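Local coordinates for protein vacuolar aminopeptidase 1 (Saccharomyces cerevisiae, PDB 5JGF) that removes N-terminal amino acids, preferably neutral or hydrophobic ones, from peptides as a dodecameric zinc aminopeptidase of the yeast vacuole, at residues K100-K105 against F211-I216. Residues are numbered along the deposited sequence; the frame is centred on the assembly and turned at random.
Sequences KPVSFK and FGKHCI
Ser103 and His214 form the tight centre of a loop-loop contact in the M18 aminopeptidase, joining the connection between strands 96-99 and 112-119 of the six-stranded antiparallel sheet to the loop that leads into helix 216-226. Ser103 OG, turned between its own backbone N and carbonyl carbon (chi1 74°), meets His214 ND1 at 2.7 Å in a hydrogen bond whose donor may be either atom. Imidazole suits this buried place because it offers a second nitrogen: NE2 binds a water at 2.8 Å, which donates to Pro101 O. Beside the ring, Lys213 O accepts a hydrogen bond from Phe104 N, 38° out of the carbonyl plane, and a CA-H...O contact from Val102. Here a second subunit adjoins: its His361 NE2 is hydrogen-bonded to Val102 N, and its Tyr402 packs on Lys213, whose NZ bonds Pro209 O. The Gly212 end is looser and more exposed. Gly212 has positive phi (93°), at which a CB would press on Phe211 O; Phe104 CD2, at its ring edge, lies 3.7 Å from Cys215 N and 4.2 Å from Cys215 CB. Cys215, the N-cap, caps a backbone N just past Ile216 with its side chain, and a water bridges Cys215 N, at 2.9 Å, to Ser103 OG.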
loop_
_atom_site.group_PDB
_atom_site.type_symbol
_atom_site.label_atom_id
_atom_site.label_comp_id
_atom_site.label_asym_id
_atom_site.label_seq_id
_atom_site.Cartn_x
_atom_site.Cartn_y
_atom_site.Cartn_z
ATOM N N LYS D 100 6.358 -17.781 37.032
ATOM C CA LYS D 100 7.464 -18.410 36.325
ATOM C C LYS D 100 8.364 -19.142 37.323
ATOM O O LYS D 100 8.285 -18.895 38.524
ATOM C CB LYS D 100 8.263 -17.349 35.562
ATOM C CG LYS D 100 7.598 -16.926 34.253
ATOM C CD LYS D 100 8.253 -15.694 33.655
ATOM C CE LYS D 100 7.685 -15.387 32.271
ATOM N NZ LYS D 100 7.702 -13.914 32.017
ATOM N N PRO D 101 9.207 -20.073 36.838
ATOM C CA PRO D 101 10.124 -20.837 37.695
ATOM C C PRO D 101 10.871 -19.880 38.618
ATOM O O PRO D 101 11.135 -20.185 39.783
ATOM C CB PRO D 101 11.031 -21.525 36.684
ATOM C CG PRO D 101 10.072 -21.844 35.582
ATOM C CD PRO D 101 9.282 -20.548 35.444
ATOM N N VAL D 102 11.217 -18.718 38.078
ATOM C CA VAL D 102 11.868 -17.665 38.848
ATOM C C VAL D 102 10.940 -16.473 38.629
ATOM O O VAL D 102 10.930 -15.883 37.550
ATOM C CB VAL D 102 13.280 -17.320 38.310
ATOM C CG1 VAL D 102 13.861 -16.146 39.094
ATOM C CG2 VAL D 102 14.199 -18.531 38.422
ATOM N N SER D 103 10.142 -16.137 39.639
ATOM C CA SER D 103 9.203 -15.026 39.508
ATOM C C SER D 103 9.825 -13.713 39.949
ATOM O O SER D 103 9.220 -12.653 39.797
ATOM C CB SER D 103 7.950 -15.282 40.348
ATOM O OG SER D 103 8.223 -15.119 41.730
ATOM N N PHE D 104 11.035 -13.787 40.492
ATOM C CA PHE D 104 11.716 -12.596 40.980
ATOM C C PHE D 104 11.958 -11.522 39.928
ATOM O O PHE D 104 12.380 -11.807 38.809
ATOM C CB PHE D 104 13.050 -12.984 41.635
ATOM C CG PHE D 104 13.760 -11.830 42.292
ATOM C CD1 PHE D 104 14.471 -10.906 41.534
ATOM C CD2 PHE D 104 13.685 -11.648 43.670
ATOM C CE1 PHE D 104 15.095 -9.813 42.137
ATOM C CE2 PHE D 104 14.305 -10.561 44.284
ATOM C CZ PHE D 104 15.012 -9.641 43.514
ATOM N N LYS D 105 11.679 -10.280 40.307
ATOM C CA LYS D 105 11.899 -9.124 39.443
ATOM C C LYS D 105 12.413 -8.002 40.335
ATOM O O LYS D 105 11.952 -7.849 41.466
ATOM C CB LYS D 105 10.601 -8.659 38.776
ATOM C CG LYS D 105 10.007 -9.621 37.763
ATOM C CD LYS D 105 8.776 -9.015 37.104
ATOM C CE LYS D 105 9.133 -7.846 36.191
ATOM N NZ LYS D 105 9.856 -8.280 34.961
ATOM N N PHE D 211 15.291 -19.577 47.736
ATOM C CA PHE D 211 15.762 -18.233 48.040
ATOM C C PHE D 211 16.406 -17.634 46.797
ATOM O O PHE D 211 17.242 -18.265 46.155
ATOM C CB PHE D 211 16.769 -18.234 49.190
ATOM C CG PHE D 211 17.322 -16.872 49.495
ATOM C CD1 PHE D 211 18.532 -16.458 48.948
ATOM C CD2 PHE D 211 16.600 -15.976 50.275
ATOM C CE1 PHE D 211 19.013 -15.171 49.172
ATOM C CE2 PHE D 211 17.072 -14.684 50.504
ATOM C CZ PHE D 211 18.280 -14.281 49.950
ATOM N N GLY D 212 16.005 -16.416 46.456
ATOM C CA GLY D 212 16.558 -15.769 45.283
ATOM C C GLY D 212 15.721 -16.004 44.040
ATOM O O GLY D 212 15.757 -15.197 43.111
ATOM N N LYS D 213 14.962 -17.099 44.017
ATOM C CA LYS D 213 14.120 -17.415 42.866
ATOM C C LYS D 213 12.788 -16.671 42.926
ATOM O O LYS D 213 12.126 -16.469 41.909
ATOM C CB LYS D 213 13.867 -18.923 42.788
ATOM C CG LYS D 213 15.099 -19.747 42.442
ATOM C CD LYS D 213 14.722 -21.194 42.164
ATOM C CE LYS D 213 15.906 -21.998 41.640
ATOM N NZ LYS D 213 17.042 -22.025 42.602
ATOM N N HIS D 214 12.403 -16.276 44.135
ATOM C CA HIS D 214 11.167 -15.541 44.371
ATOM C C HIS D 214 11.496 -14.549 45.477
ATOM O O HIS D 214 12.270 -14.871 46.374
ATOM C CB HIS D 214 10.067 -16.492 44.841
ATOM C CG HIS D 214 9.826 -17.640 43.912
ATOM N ND1 HIS D 214 9.208 -17.491 42.688
ATOM C CD2 HIS D 214 10.149 -18.950 44.013
ATOM C CE1 HIS D 214 9.162 -18.661 42.076
ATOM N NE2 HIS D 214 9.725 -19.563 42.859
ATOM N N CYS D 215 10.922 -13.350 45.422
ATOM C CA CYS D 215 11.216 -12.354 46.447
ATOM C C CYS D 215 10.895 -12.920 47.822
ATOM O O CYS D 215 9.951 -13.695 47.987
ATOM C CB CYS D 215 10.420 -11.069 46.208
ATOM S SG CYS D 215 8.654 -11.255 46.396
ATOM N N ILE D 216 11.695 -12.526 48.805
ATOM C CA ILE D 216 11.525 -13.003 50.170
ATOM C C ILE D 216 10.132 -12.741 50.734
ATOM O O ILE D 216 9.629 -13.535 51.532
ATOM C CB ILE D 216 12.595 -12.385 51.106
ATOM C CG1 ILE D 216 12.578 -13.111 52.453
ATOM C CG2 ILE D 216 12.331 -10.897 51.306
ATOM C CD1 ILE D 216 12.913 -14.579 52.347
HETATM O O HOH W 1 9.419 -22.071 41.571
HETATM O O HOH W 2 9.059 -12.942 43.302
#